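Phosphoribosylaminoimidazole-succinocarboxamide synthase (Saccharomyces cerevisiae, PDB 1OBD) catalyses the ATP-dependent joining of the carboxylate of CAIR to L-aspartate, giving SAICAR, a step of de novo purine biosynthesis. Local coordinates at residues A214-E219 and P238-F243; I55-L60 and V232-T237; D37-Y42 and Y258-L263. All blocks are in the same frame, centred on the assembly; numbering follows the deposited sequence.

Contact 1 of 3, residues A214-E219 and P238-F243. With ATP (adenosine-5'-triphosphate), chain B; SO4 (sulfate ion), chain C.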
loop_
_atom_site.group_PDB
_atom_site.type_symbol
_atom_site.label_atom_id
_atom_site.label_comp_id
_atom_site.label_asym_id
_atom_site.label_seq_id
_atom_site.Cartn_x
_atom_site.Cartn_y
_atom_site.Cartn_z
ATOM N N ALA A 214 -7.321 9.258 -0.807
ATOM C CA ALA A 214 -7.377 10.281 0.236
ATOM C C ALA A 214 -6.035 10.489 0.909
ATOM O O ALA A 214 -5.723 11.602 1.341
ATOM C CB ALA A 214 -8.434 9.938 1.234
ATOM N N ASP A 215 -5.261 9.416 1.002
ATOM C CA ASP A 215 -3.975 9.435 1.637
ATOM C C ASP A 215 -3.261 8.172 1.214
ATOM O O ASP A 215 -3.883 7.247 0.697
ATOM C CB ASP A 215 -4.067 9.574 3.159
ATOM C CG ASP A 215 -4.933 8.559 3.782
ATOM O OD1 ASP A 215 -5.945 8.946 4.429
ATOM O OD2 ASP A 215 -4.654 7.363 3.683
ATOM N N THR A 216 -1.964 8.140 1.418
ATOM C CA THR A 216 -1.173 6.981 1.109
ATOM C C THR A 216 0.033 6.909 2.032
ATOM O O THR A 216 0.506 7.928 2.530
ATOM C CB THR A 216 -0.761 6.989 -0.352
ATOM O OG1 THR A 216 -0.387 5.665 -0.749
ATOM C CG2 THR A 216 0.467 7.852 -0.653
ATOM N N LYS A 217 0.548 5.700 2.227
ATOM C CA LYS A 217 1.736 5.423 2.999
ATOM C C LYS A 217 2.813 4.901 2.084
ATOM O O LYS A 217 2.685 3.818 1.508
ATOM C CB LYS A 217 1.435 4.407 4.088
ATOM C CG LYS A 217 2.580 4.153 5.004
ATOM C CD LYS A 217 2.167 3.250 6.205
ATOM C CE LYS A 217 1.631 1.899 5.783
ATOM N NZ LYS A 217 2.739 1.068 5.212
ATOM N N PHE A 218 3.881 5.666 1.994
ATOM C CA PHE A 218 5.069 5.245 1.281
ATOM C C PHE A 218 6.157 4.818 2.243
ATOM O O PHE A 218 6.236 5.305 3.385
ATOM C CB PHE A 218 5.683 6.406 0.493
ATOM C CG PHE A 218 4.838 6.971 -0.648
ATOM C CD1 PHE A 218 4.474 6.206 -1.737
ATOM C CD2 PHE A 218 4.454 8.301 -0.653
ATOM C CE1 PHE A 218 3.721 6.774 -2.779
ATOM C CE2 PHE A 218 3.723 8.848 -1.703
ATOM C CZ PHE A 218 3.372 8.107 -2.752
ATOM N N GLU A 219 7.042 3.944 1.774
ATOM C CA GLU A 219 8.309 3.745 2.421
ATOM C C GLU A 219 9.406 3.956 1.388
ATOM O O GLU A 219 9.249 3.658 0.191
ATOM C CB GLU A 219 8.425 2.364 3.056
ATOM C CG GLU A 219 7.529 2.153 4.272
ATOM C CD GLU A 219 7.717 0.786 4.904
ATOM O OE1 GLU A 219 6.921 0.435 5.801
ATOM O OE2 GLU A 219 8.632 0.042 4.469
ATOM N N PRO A 238 -4.952 -0.140 -2.543
ATOM C CA PRO A 238 -5.962 0.041 -1.514
ATOM C C PRO A 238 -5.578 -0.483 -0.125
ATOM O O PRO A 238 -6.227 -0.144 0.833
ATOM C CB PRO A 238 -7.179 -0.674 -2.073
ATOM C CG PRO A 238 -6.908 -0.998 -3.406
ATOM C CD PRO A 238 -5.429 -0.948 -3.673
ATOM N N ASP A 239 -4.538 -1.287 -0.014
ATOM C CA ASP A 239 -4.011 -1.666 1.269
ATOM C C ASP A 239 -3.056 -0.643 1.865
ATOM O O ASP A 239 -2.937 -0.571 3.053
ATOM C CB ASP A 239 -3.272 -3.008 1.192
ATOM C CG ASP A 239 -4.200 -4.212 1.156
ATOM O OD1 ASP A 239 -3.689 -5.310 0.831
ATOM O OD2 ASP A 239 -5.399 -4.122 1.442
ATOM N N SER A 240 -2.321 0.095 1.040
ATOM C CA SER A 240 -1.383 1.109 1.492
ATOM C C SER A 240 -1.946 2.518 1.515
ATOM O O SER A 240 -1.255 3.459 1.898
ATOM C CB SER A 240 -0.121 1.096 0.636
ATOM O OG SER A 240 -0.337 1.664 -0.645
ATOM N N SER A 241 -3.212 2.650 1.139
ATOM C CA SER A 241 -3.852 3.931 0.877
ATOM C C SER A 241 -5.312 3.856 1.228
ATOM O O SER A 241 -5.895 2.769 1.308
ATOM C CB SER A 241 -3.793 4.280 -0.599
ATOM O OG SER A 241 -2.549 3.979 -1.198
ATOM N N ARG A 242 -5.908 5.011 1.428
ATOM C CA ARG A 242 -7.359 5.117 1.580
ATOM C C ARG A 242 -7.986 5.435 0.254
ATOM O O ARG A 242 -7.901 6.565 -0.230
ATOM C CB ARG A 242 -7.677 6.171 2.609
ATOM C CG ARG A 242 -9.065 6.337 3.008
ATOM C CD ARG A 242 -9.157 7.193 4.244
ATOM N NE ARG A 242 -9.043 6.479 5.512
ATOM C CZ ARG A 242 -8.156 6.656 6.467
ATOM N NH1 ARG A 242 -8.221 5.938 7.560
ATOM N NH2 ARG A 242 -7.170 7.547 6.363
ATOM N N PHE A 243 -8.565 4.441 -0.402
ATOM C CA PHE A 243 -9.311 4.649 -1.621
ATOM C C PHE A 243 -10.784 4.903 -1.308
ATOM O O PHE A 243 -11.407 4.199 -0.519
ATOM C CB PHE A 243 -9.272 3.427 -2.536
ATOM C CG PHE A 243 -7.991 3.232 -3.368
ATOM C CD1 PHE A 243 -6.741 3.653 -2.949
ATOM C CD2 PHE A 243 -8.085 2.581 -4.565
ATOM C CE1 PHE A 243 -5.603 3.417 -3.767
ATOM C CE2 PHE A 243 -6.972 2.355 -5.342
ATOM C CZ PHE A 243 -5.742 2.780 -4.926
HETATM P PG ATP B . 2.136 -4.933 6.959
HETATM O O1G ATP B . 1.221 -5.922 6.319
HETATM O O2G ATP B . 2.713 -3.931 5.937
HETATM O O3G ATP B . 1.359 -4.194 8.056
HETATM P PB ATP B . 4.819 -5.749 7.224
HETATM O O1B ATP B . 5.584 -6.571 8.187
HETATM O O2B ATP B . 5.376 -4.349 7.001
HETATM O O3B ATP B . 3.321 -5.736 7.713
HETATM P PA ATP B . 5.174 -6.113 4.396
HETATM O O1A ATP B . 4.407 -6.936 3.446
HETATM O O2A ATP B . 4.927 -4.624 4.216
HETATM O O3A ATP B . 4.731 -6.558 5.851
HETATM O "O5'" ATP B . 6.713 -6.502 4.330
HETATM C "C5'" ATP B . 7.624 -5.624 3.720
HETATM C "C4'" ATP B . 8.857 -5.523 4.599
HETATM O "O4'" ATP B . 9.962 -5.213 3.790
HETATM C "C3'" ATP B . 8.708 -4.380 5.560
HETATM O "O3'" ATP B . 9.496 -4.709 6.701
HETATM C "C2'" ATP B . 9.253 -3.200 4.751
HETATM O "O2'" ATP B . 9.704 -2.080 5.451
HETATM C "C1'" ATP B . 10.419 -3.890 4.076
HETATM N N9 ATP B . 10.879 -3.456 2.738
HETATM C C8 ATP B . 10.057 -2.901 1.795
HETATM N N7 ATP B . 10.785 -2.719 0.710
HETATM C C5 ATP B . 12.081 -3.101 0.905
HETATM C C6 ATP B . 13.266 -3.127 0.163
HETATM N N6 ATP B . 13.376 -2.919 -1.138
HETATM N N1 ATP B . 14.410 -3.601 0.756
HETATM C C2 ATP B . 14.404 -4.072 2.032
HETATM N N3 ATP B . 13.263 -4.054 2.779
HETATM C C4 ATP B . 12.126 -3.578 2.217
HETATM S S SO4 C . -5.072 7.068 9.289
HETATM O O1 SO4 C . -5.385 6.893 10.688
HETATM O O2 SO4 C . -5.872 8.185 8.802
HETATM O O3 SO4 C . -3.677 7.414 9.018
HETATM O O4 SO4 C . -5.389 5.885 8.500
HETATM O O HOH W 1 1.455 3.746 -0.965
#

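Contact 2 of 3, residues I55-L60 and V232-T237. With MG (magnesium ion), chain F; ATP (adenosine-5'-triphosphate), chain B.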
loop_
_atom_site.group_PDB
_atom_site.type_symbol
_atom_site.label_atom_id
_atom_site.label_comp_id
_atom_site.label_asym_id
_atom_site.label_seq_id
_atom_site.Cartn_x
_atom_site.Cartn_y
_atom_site.Cartn_z
ATOM N N ILE A 55 -2.533 -10.735 -6.877
ATOM C CA ILE A 55 -2.128 -10.505 -8.259
ATOM C C ILE A 55 -2.527 -9.099 -8.669
ATOM O O ILE A 55 -1.749 -8.345 -9.239
ATOM C CB ILE A 55 -2.722 -11.571 -9.205
ATOM C CG1 ILE A 55 -2.115 -12.938 -8.878
ATOM C CG2 ILE A 55 -2.507 -11.156 -10.675
ATOM C CD1 ILE A 55 -2.760 -14.106 -9.573
ATOM N N LEU A 56 -3.767 -8.732 -8.415
ATOM C CA LEU A 56 -4.252 -7.415 -8.809
ATOM C C LEU A 56 -3.456 -6.324 -8.148
ATOM O O LEU A 56 -3.125 -5.316 -8.789
ATOM C CB LEU A 56 -5.738 -7.310 -8.472
ATOM C CG LEU A 56 -6.598 -8.267 -9.306
ATOM C CD1 LEU A 56 -7.949 -8.540 -8.675
ATOM C CD2 LEU A 56 -6.867 -7.683 -10.699
ATOM N N LEU A 57 -3.151 -6.468 -6.871
ATOM C CA LEU A 57 -2.417 -5.439 -6.188
ATOM C C LEU A 57 -0.952 -5.385 -6.623
ATOM O O LEU A 57 -0.358 -4.302 -6.688
ATOM C CB LEU A 57 -2.501 -5.561 -4.684
ATOM C CG LEU A 57 -3.698 -4.918 -4.037
ATOM C CD1 LEU A 57 -4.987 -5.070 -4.663
ATOM C CD2 LEU A 57 -3.760 -5.071 -2.543
ATOM N N THR A 58 -0.368 -6.528 -6.924
ATOM C CA THR A 58 0.990 -6.530 -7.464
ATOM C C THR A 58 1.015 -5.790 -8.788
ATOM O O THR A 58 1.863 -4.920 -9.008
ATOM C CB THR A 58 1.471 -7.982 -7.667
ATOM O OG1 THR A 58 1.651 -8.574 -6.393
ATOM C CG2 THR A 58 2.849 -8.002 -8.295
ATOM N N LYS A 59 0.080 -6.120 -9.661
ATOM C CA LYS A 59 0.076 -5.496 -10.988
ATOM C C LYS A 59 -0.239 -4.022 -10.874
ATOM O O LYS A 59 0.325 -3.210 -11.637
ATOM C CB LYS A 59 -0.892 -6.220 -11.910
ATOM C CG LYS A 59 -0.463 -7.646 -12.245
ATOM C CD LYS A 59 -1.433 -8.360 -13.189
ATOM C CE LYS A 59 -1.171 -8.059 -14.669
ATOM N NZ LYS A 59 0.160 -8.524 -15.147
ATOM N N LEU A 60 -1.084 -3.637 -9.923
ATOM C CA LEU A 60 -1.344 -2.205 -9.750
ATOM C C LEU A 60 -0.054 -1.511 -9.282
ATOM O O LEU A 60 0.313 -0.429 -9.779
ATOM C CB LEU A 60 -2.450 -2.005 -8.746
ATOM C CG LEU A 60 -2.828 -0.575 -8.436
ATOM C CD1 LEU A 60 -3.301 0.148 -9.665
ATOM C CD2 LEU A 60 -3.917 -0.564 -7.358
ATOM N N VAL A 232 10.293 2.112 -2.299
ATOM C CA VAL A 232 10.298 0.702 -1.952
ATOM C C VAL A 232 8.911 0.318 -1.482
ATOM O O VAL A 232 7.952 1.036 -1.632
ATOM C CB VAL A 232 11.385 0.351 -0.924
ATOM C CG1 VAL A 232 12.800 0.800 -1.398
ATOM C CG2 VAL A 232 11.095 0.963 0.465
ATOM N N ASP A 233 8.813 -0.856 -0.897
ATOM C CA ASP A 233 7.544 -1.334 -0.296
ATOM C C ASP A 233 6.315 -1.316 -1.256
ATOM O O ASP A 233 6.435 -1.452 -2.491
ATOM C CB ASP A 233 7.303 -0.498 0.967
ATOM C CG ASP A 233 6.456 -1.173 2.009
ATOM O OD1 ASP A 233 6.783 -2.320 2.371
ATOM O OD2 ASP A 233 5.486 -0.568 2.505
ATOM N N GLU A 234 5.114 -1.113 -0.691
ATOM C CA GLU A 234 3.842 -1.170 -1.410
ATOM C C GLU A 234 3.577 0.243 -1.954
ATOM O O GLU A 234 3.779 1.191 -1.207
ATOM C CB GLU A 234 2.672 -1.611 -0.460
ATOM C CG GLU A 234 2.248 -3.080 -0.473
ATOM C CD GLU A 234 1.114 -3.378 -1.453
ATOM O OE1 GLU A 234 -0.120 -3.222 -1.149
ATOM O OE2 GLU A 234 1.491 -3.776 -2.565
ATOM N N VAL A 235 3.156 0.404 -3.221
ATOM C CA VAL A 235 2.861 1.744 -3.759
ATOM C C VAL A 235 1.412 1.904 -4.249
ATOM O O VAL A 235 0.983 1.245 -5.205
ATOM C CB VAL A 235 3.857 2.045 -4.909
ATOM C CG1 VAL A 235 3.602 3.383 -5.519
ATOM C CG2 VAL A 235 5.280 1.868 -4.385
ATOM N N LEU A 236 0.689 2.785 -3.566
ATOM C CA LEU A 236 -0.609 3.287 -3.996
ATOM C C LEU A 236 -1.626 2.177 -4.286
ATOM O O LEU A 236 -2.372 2.202 -5.263
ATOM C CB LEU A 236 -0.441 4.266 -5.158
ATOM C CG LEU A 236 0.179 5.580 -4.687
ATOM C CD1 LEU A 236 0.891 6.263 -5.802
ATOM C CD2 LEU A 236 -0.898 6.523 -4.125
ATOM N N THR A 237 -1.680 1.202 -3.398
ATOM C CA THR A 237 -2.749 0.204 -3.479
ATOM C C THR A 237 -3.794 0.492 -2.427
ATOM O O THR A 237 -3.592 1.299 -1.522
ATOM C CB THR A 237 -2.226 -1.191 -3.236
ATOM O OG1 THR A 237 -1.922 -1.329 -1.849
ATOM C CG2 THR A 237 -0.922 -1.479 -4.011
HETATM MG MG MG F . 2.673 -2.278 -3.634
HETATM P PG ATP B . 2.136 -4.933 6.959
HETATM O O1G ATP B . 1.221 -5.922 6.319
HETATM O O2G ATP B . 2.713 -3.931 5.937
HETATM O O3G ATP B . 1.359 -4.194 8.056
HETATM P PB ATP B . 4.819 -5.749 7.224
HETATM O O1B ATP B . 5.584 -6.571 8.187
HETATM O O2B ATP B . 5.376 -4.349 7.001
HETATM O O3B ATP B . 3.321 -5.736 7.713
HETATM P PA ATP B . 5.174 -6.113 4.396
HETATM O O1A ATP B . 4.407 -6.936 3.446
HETATM O O2A ATP B . 4.927 -4.624 4.216
HETATM O O3A ATP B . 4.731 -6.558 5.851
HETATM O "O5'" ATP B . 6.713 -6.502 4.330
HETATM C "C5'" ATP B . 7.624 -5.624 3.720
HETATM C "C4'" ATP B . 8.857 -5.523 4.599
HETATM O "O4'" ATP B . 9.962 -5.213 3.790
HETATM C "C3'" ATP B . 8.708 -4.380 5.560
HETATM O "O3'" ATP B . 9.496 -4.709 6.701
HETATM C "C2'" ATP B . 9.253 -3.200 4.751
HETATM O "O2'" ATP B . 9.704 -2.080 5.451
HETATM C "C1'" ATP B . 10.419 -3.890 4.076
HETATM N N9 ATP B . 10.879 -3.456 2.738
HETATM C C8 ATP B . 10.057 -2.901 1.795
HETATM N N7 ATP B . 10.785 -2.719 0.710
HETATM C C5 ATP B . 12.081 -3.101 0.905
HETATM C C6 ATP B . 13.266 -3.127 0.163
HETATM N N6 ATP B . 13.376 -2.919 -1.138
HETATM N N1 ATP B . 14.410 -3.601 0.756
HETATM C C2 ATP B . 14.404 -4.072 2.032
HETATM N N3 ATP B . 13.263 -4.054 2.779
HETATM C C4 ATP B . 12.126 -3.578 2.217
#

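Contact 3 of 3, residues D37-Y42 and Y258-L263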
loop_
_atom_site.group_PDB
_atom_site.type_symbol
_atom_site.label_atom_id
_atom_site.label_comp_id
_atom_site.label_asym_id
_atom_site.label_seq_id
_atom_site.Cartn_x
_atom_site.Cartn_y
_atom_site.Cartn_z
ATOM N N ASP A 37 -3.453 -13.418 -1.135
ATOM C CA ASP A 37 -4.852 -13.007 -1.245
ATOM C C ASP A 37 -5.522 -12.754 0.099
ATOM O O ASP A 37 -6.743 -12.572 0.143
ATOM C CB ASP A 37 -5.623 -14.056 -2.048
ATOM C CG ASP A 37 -5.183 -14.157 -3.476
ATOM O OD1 ASP A 37 -5.450 -15.228 -4.088
ATOM O OD2 ASP A 37 -4.585 -13.223 -4.024
ATOM N N ARG A 38 -4.741 -12.703 1.166
ATOM C CA ARG A 38 -5.282 -12.324 2.452
ATOM C C ARG A 38 -5.779 -10.883 2.445
ATOM O O ARG A 38 -5.327 -10.061 1.660
ATOM C CB ARG A 38 -4.221 -12.519 3.524
ATOM C CG ARG A 38 -3.703 -13.936 3.655
ATOM C CD ARG A 38 -2.724 -14.087 4.777
ATOM N NE ARG A 38 -1.505 -13.238 4.777
ATOM C CZ ARG A 38 -0.298 -13.586 4.409
ATOM N NH1 ARG A 38 -0.034 -14.759 3.901
ATOM N NH2 ARG A 38 0.705 -12.700 4.583
ATOM N N ILE A 39 -6.702 -10.609 3.351
ATOM C CA ILE A 39 -7.294 -9.288 3.483
ATOM C C ILE A 39 -7.470 -9.018 4.965
ATOM O O ILE A 39 -7.756 -9.936 5.732
ATOM C CB ILE A 39 -8.647 -9.168 2.717
ATOM C CG1 ILE A 39 -9.198 -7.755 2.806
ATOM C CG2 ILE A 39 -9.637 -10.220 3.152
ATOM C CD1 ILE A 39 -10.311 -7.497 1.760
ATOM N N SER A 40 -7.310 -7.776 5.370
ATOM C CA SER A 40 -7.510 -7.400 6.764
ATOM C C SER A 40 -8.560 -6.333 6.857
ATOM O O SER A 40 -8.780 -5.562 5.922
ATOM C CB SER A 40 -6.189 -6.996 7.386
ATOM O OG SER A 40 -5.726 -5.795 6.860
ATOM N N ALA A 41 -9.228 -6.292 7.995
ATOM C CA ALA A 41 -10.131 -5.211 8.332
ATOM C C ALA A 41 -10.053 -5.052 9.843
ATOM O O ALA A 41 -9.894 -6.021 10.563
ATOM C CB ALA A 41 -11.507 -5.510 7.912
ATOM N N TYR A 42 -10.149 -3.821 10.320
ATOM C CA TYR A 42 -10.033 -3.540 11.759
ATOM C C TYR A 42 -8.803 -4.211 12.383
ATOM O O TYR A 42 -8.868 -4.749 13.493
ATOM C CB TYR A 42 -11.312 -3.942 12.487
ATOM C CG TYR A 42 -12.520 -3.322 11.907
ATOM C CD1 TYR A 42 -12.837 -1.978 12.172
ATOM C CD2 TYR A 42 -13.360 -4.028 11.098
ATOM C CE1 TYR A 42 -13.944 -1.410 11.635
ATOM C CE2 TYR A 42 -14.489 -3.482 10.562
ATOM C CZ TYR A 42 -14.781 -2.152 10.816
ATOM O OH TYR A 42 -15.902 -1.594 10.283
ATOM N N TYR A 258 -13.485 2.159 -0.588
ATOM C CA TYR A 258 -13.675 1.678 -1.956
ATOM C C TYR A 258 -13.671 0.162 -2.000
ATOM O O TYR A 258 -14.515 -0.460 -2.645
ATOM C CB TYR A 258 -12.583 2.253 -2.844
ATOM C CG TYR A 258 -12.673 1.879 -4.288
ATOM C CD1 TYR A 258 -12.193 0.681 -4.753
ATOM C CD2 TYR A 258 -13.216 2.753 -5.192
ATOM C CE1 TYR A 258 -12.275 0.346 -6.094
ATOM C CE2 TYR A 258 -13.314 2.447 -6.540
ATOM C CZ TYR A 258 -12.835 1.221 -6.983
ATOM O OH TYR A 258 -12.876 0.836 -8.317
ATOM N N ASP A 259 -12.684 -0.412 -1.356
ATOM C CA ASP A 259 -12.504 -1.850 -1.436
ATOM C C ASP A 259 -13.063 -2.673 -0.309
ATOM O O ASP A 259 -13.419 -3.824 -0.520
ATOM C CB ASP A 259 -11.056 -2.200 -1.610
ATOM C CG ASP A 259 -10.211 -1.622 -0.609
ATOM O OD1 ASP A 259 -9.248 -2.393 -0.223
ATOM O OD2 ASP A 259 -10.300 -0.427 -0.147
ATOM N N LYS A 260 -13.141 -2.108 0.892
ATOM C CA LYS A 260 -13.475 -2.890 2.088
ATOM C C LYS A 260 -14.852 -2.565 2.710
ATOM O O LYS A 260 -15.199 -3.118 3.736
ATOM C CB LYS A 260 -12.418 -2.691 3.141
ATOM C CG LYS A 260 -11.214 -3.536 2.842
ATOM C CD LYS A 260 -10.034 -3.130 3.656
ATOM C CE LYS A 260 -8.830 -3.949 3.303
ATOM N NZ LYS A 260 -7.862 -3.842 4.374
ATOM N N GLN A 261 -15.654 -1.713 2.092
ATOM C CA GLN A 261 -16.923 -1.367 2.741
ATOM C C GLN A 261 -17.884 -2.564 2.837
ATOM O O GLN A 261 -18.569 -2.700 3.862
ATOM C CB GLN A 261 -17.617 -0.166 2.088
ATOM C CG GLN A 261 -18.655 0.468 3.066
ATOM C CD GLN A 261 -17.976 0.991 4.289
ATOM O OE1 GLN A 261 -16.970 1.675 4.168
ATOM N NE2 GLN A 261 -18.487 0.654 5.498
ATOM N N PHE A 262 -17.964 -3.411 1.822
ATOM C CA PHE A 262 -18.878 -4.582 1.940
ATOM C C PHE A 262 -18.465 -5.473 3.122
ATOM O O PHE A 262 -19.312 -5.948 3.909
ATOM C CB PHE A 262 -18.888 -5.471 0.698
ATOM C CG PHE A 262 -19.313 -4.783 -0.544
ATOM C CD1 PHE A 262 -20.668 -4.497 -0.764
ATOM C CD2 PHE A 262 -18.375 -4.445 -1.516
ATOM C CE1 PHE A 262 -21.080 -3.846 -1.945
ATOM C CE2 PHE A 262 -18.779 -3.785 -2.708
ATOM C CZ PHE A 262 -20.139 -3.498 -2.911
ATOM N N LEU A 263 -17.167 -5.704 3.246
ATOM C CA LEU A 263 -16.620 -6.483 4.324
ATOM C C LEU A 263 -16.885 -5.817 5.674
ATOM O O LEU A 263 -17.375 -6.443 6.613
ATOM C CB LEU A 263 -15.125 -6.697 4.083
ATOM C CG LEU A 263 -14.353 -7.392 5.196
ATOM C CD1 LEU A 263 -14.951 -8.763 5.534
ATOM C CD2 LEU A 263 -12.905 -7.552 4.828
HETATM O O HOH W 2 -5.918 -6.087 3.338
#

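Contact 1 of 3, residues A214-E219 and P238-F243
R242 and D215 meet as a salt bridge between neighbouring strands: R242 NH2 reaches D215 OD1 at 2.7 Å. The carboxylate is met on its syn side, the oxygen lies close to the guanidinium plane, and the two flat groups stand nearly perpendicular, 86° apart. R242 leaves the backbone with CG anti to its N (chi1 -174°) and then bends at chi3, which turns the edge of the guanidinium, at NH2, toward D215 OD1 while its methylene chain passes A214 CB. Arginine suits the place because the two N-H groups of NH2 point to different anions, one to D215 OD1 and one to sulfate O2 at 2.8 Å, with NH1 adding a bond to O4. R122 and S128 also bond to this sulfate, which probably came from the crystallisation liquor. A leucine in place of R242 would probably leave D215 without its cationic mate here and deprive the sulfate of two donors.

The strands form a beta hairpin, 211-223 with 228-245, within a mixed sheet, and run antiparallel here at 154°. T216 and S241 make a non-hydrogen-bonded pair, and T216 OG1 and S241 OG lie 2.8 Å apart on the face away from the salt bridge; S241 OG is also hydrogen-bonded to T237 O. At S240, just before the strand begins, K217 N donates to S240 O at 2.9 Å. Serine offers a short hydroxyl here: a water bonds to S240 OG, T216 OG1 and K217 O, and S240 OG also bonds to T237 N. Farther along strand 211-223, E219 OE2 accepts a hydrogen bond from ATP O2' at 2.6 Å.

Contact 2 of 3, residues I55-L60 and V232-T237
This is a buried, apolar helix-to-loop contact, in which one side of helix 53-67 packs against the irregular stretch 232-237 that interrupts the long strand 228-245 of the mixed sheet beside the ATP site. Two leucines one helical turn apart, L57 and L60, face T237 and its neighbours, while helix 282-300 packs on L56 and also reaches L57.

L57 meets T237 with its branch point: L57 CG lies 4.1 Å from T237 CB, and the two side chains cross at about a right angle. The methyl T237 CG2 continues over the helix backbone, 3.9 Å from L57 O. In L60 a chi1 of 179° sends the side chain straight away from the backbone nitrogen and carries CD2 up to the loop, where it rests 3.8 Å from L236 O and also against T237 CA; the polar partner of that carbonyl is W64 NE1, through a weak hydrogen bond. Leucine suits both helix positions because it is apolar and its branch carbon and methyls supply the contact surface.

Threonine suits the facing position because it has two different sides. Its carbon side, CB and the methyl, lies on L57, whereas T237 OG1 donates to E234 OE1 at 2.7 Å, approaching from above the carboxylate plane. That bond holds one oxygen of E234, whose chain is bent at chi2 so that the other oxygen can turn to a magnesium ion. S61, on the same helix just beyond L60, is a second ligand of this metal, so helix and loop are tied by coordination as well as by packing. At the far end of the loop, D233 N donates to the adenine N7 of ATP at 3.2 Å, and the metal itself sits 2.2 Å from E234 OE2.

Contact 3 of 3, residues D37-Y42 and Y258-L263
L263, near the start of helix 261-269, pushes its methyl CD2 against I39 and A41, and this is the closely packed side of the contact. I39 CD1 and L263 CD2 meet tip to tip at 4.0 Å, and A41 CB lies equally far from the same methyl. A trans first torsion (chi1 174°) lets L263 reach from the helix to short strand 40-41. The small side chain of A41 lets this strand lie near the helix, while the longer I39 spans the wider gap beside it. Y292 of helix 282-300 and M280 also pack on I39.

The other side is polar and more open. K260 runs extended beyond CG, alongside I39 but heading the other way, with K260 CE 3.9 Å from I39 CG1. In the conformer described, K260 NZ appears to donate to S40 O at 2.5 Å, a very short distance in one of two deposited conformers and therefore to be read with caution. A water accepts from S40 N and, in the same conformer, from K260 NZ.

A lysine suits this border because its methylenes can lie against isoleucine while its charge faces oxygens and water, with D239 OD2 perhaps adding a weak, long ion pair. The chemistry implies apolar contact of L263 with I39 and A41 beside a lysine whose two conformers suggest that its polar end is less fixed.

Contacts 1 and 2 lie about 10 Å apart, centre to centre, and share strand 228-245: residues 232-237 run straight into 238-243. They touch directly, E219 O lying 3.1 Å from V232 N in a probable hydrogen bond across the hairpin, and both reach ATP. Contact 3 sits apart, its centre about 14 Å from that of contact 1 and about 15 Å from that of contact 2. In sequence, 37-42 comes first and 258-263 last, so contact 3 closes a chain loop enclosing the other two, whose own segments alternate. F243 and Y258 link contacts 1 and 3. Contacts 1 and 2 thus flank ATP, while contact 3 packs the 37-42 region against helix 261-269 farther off.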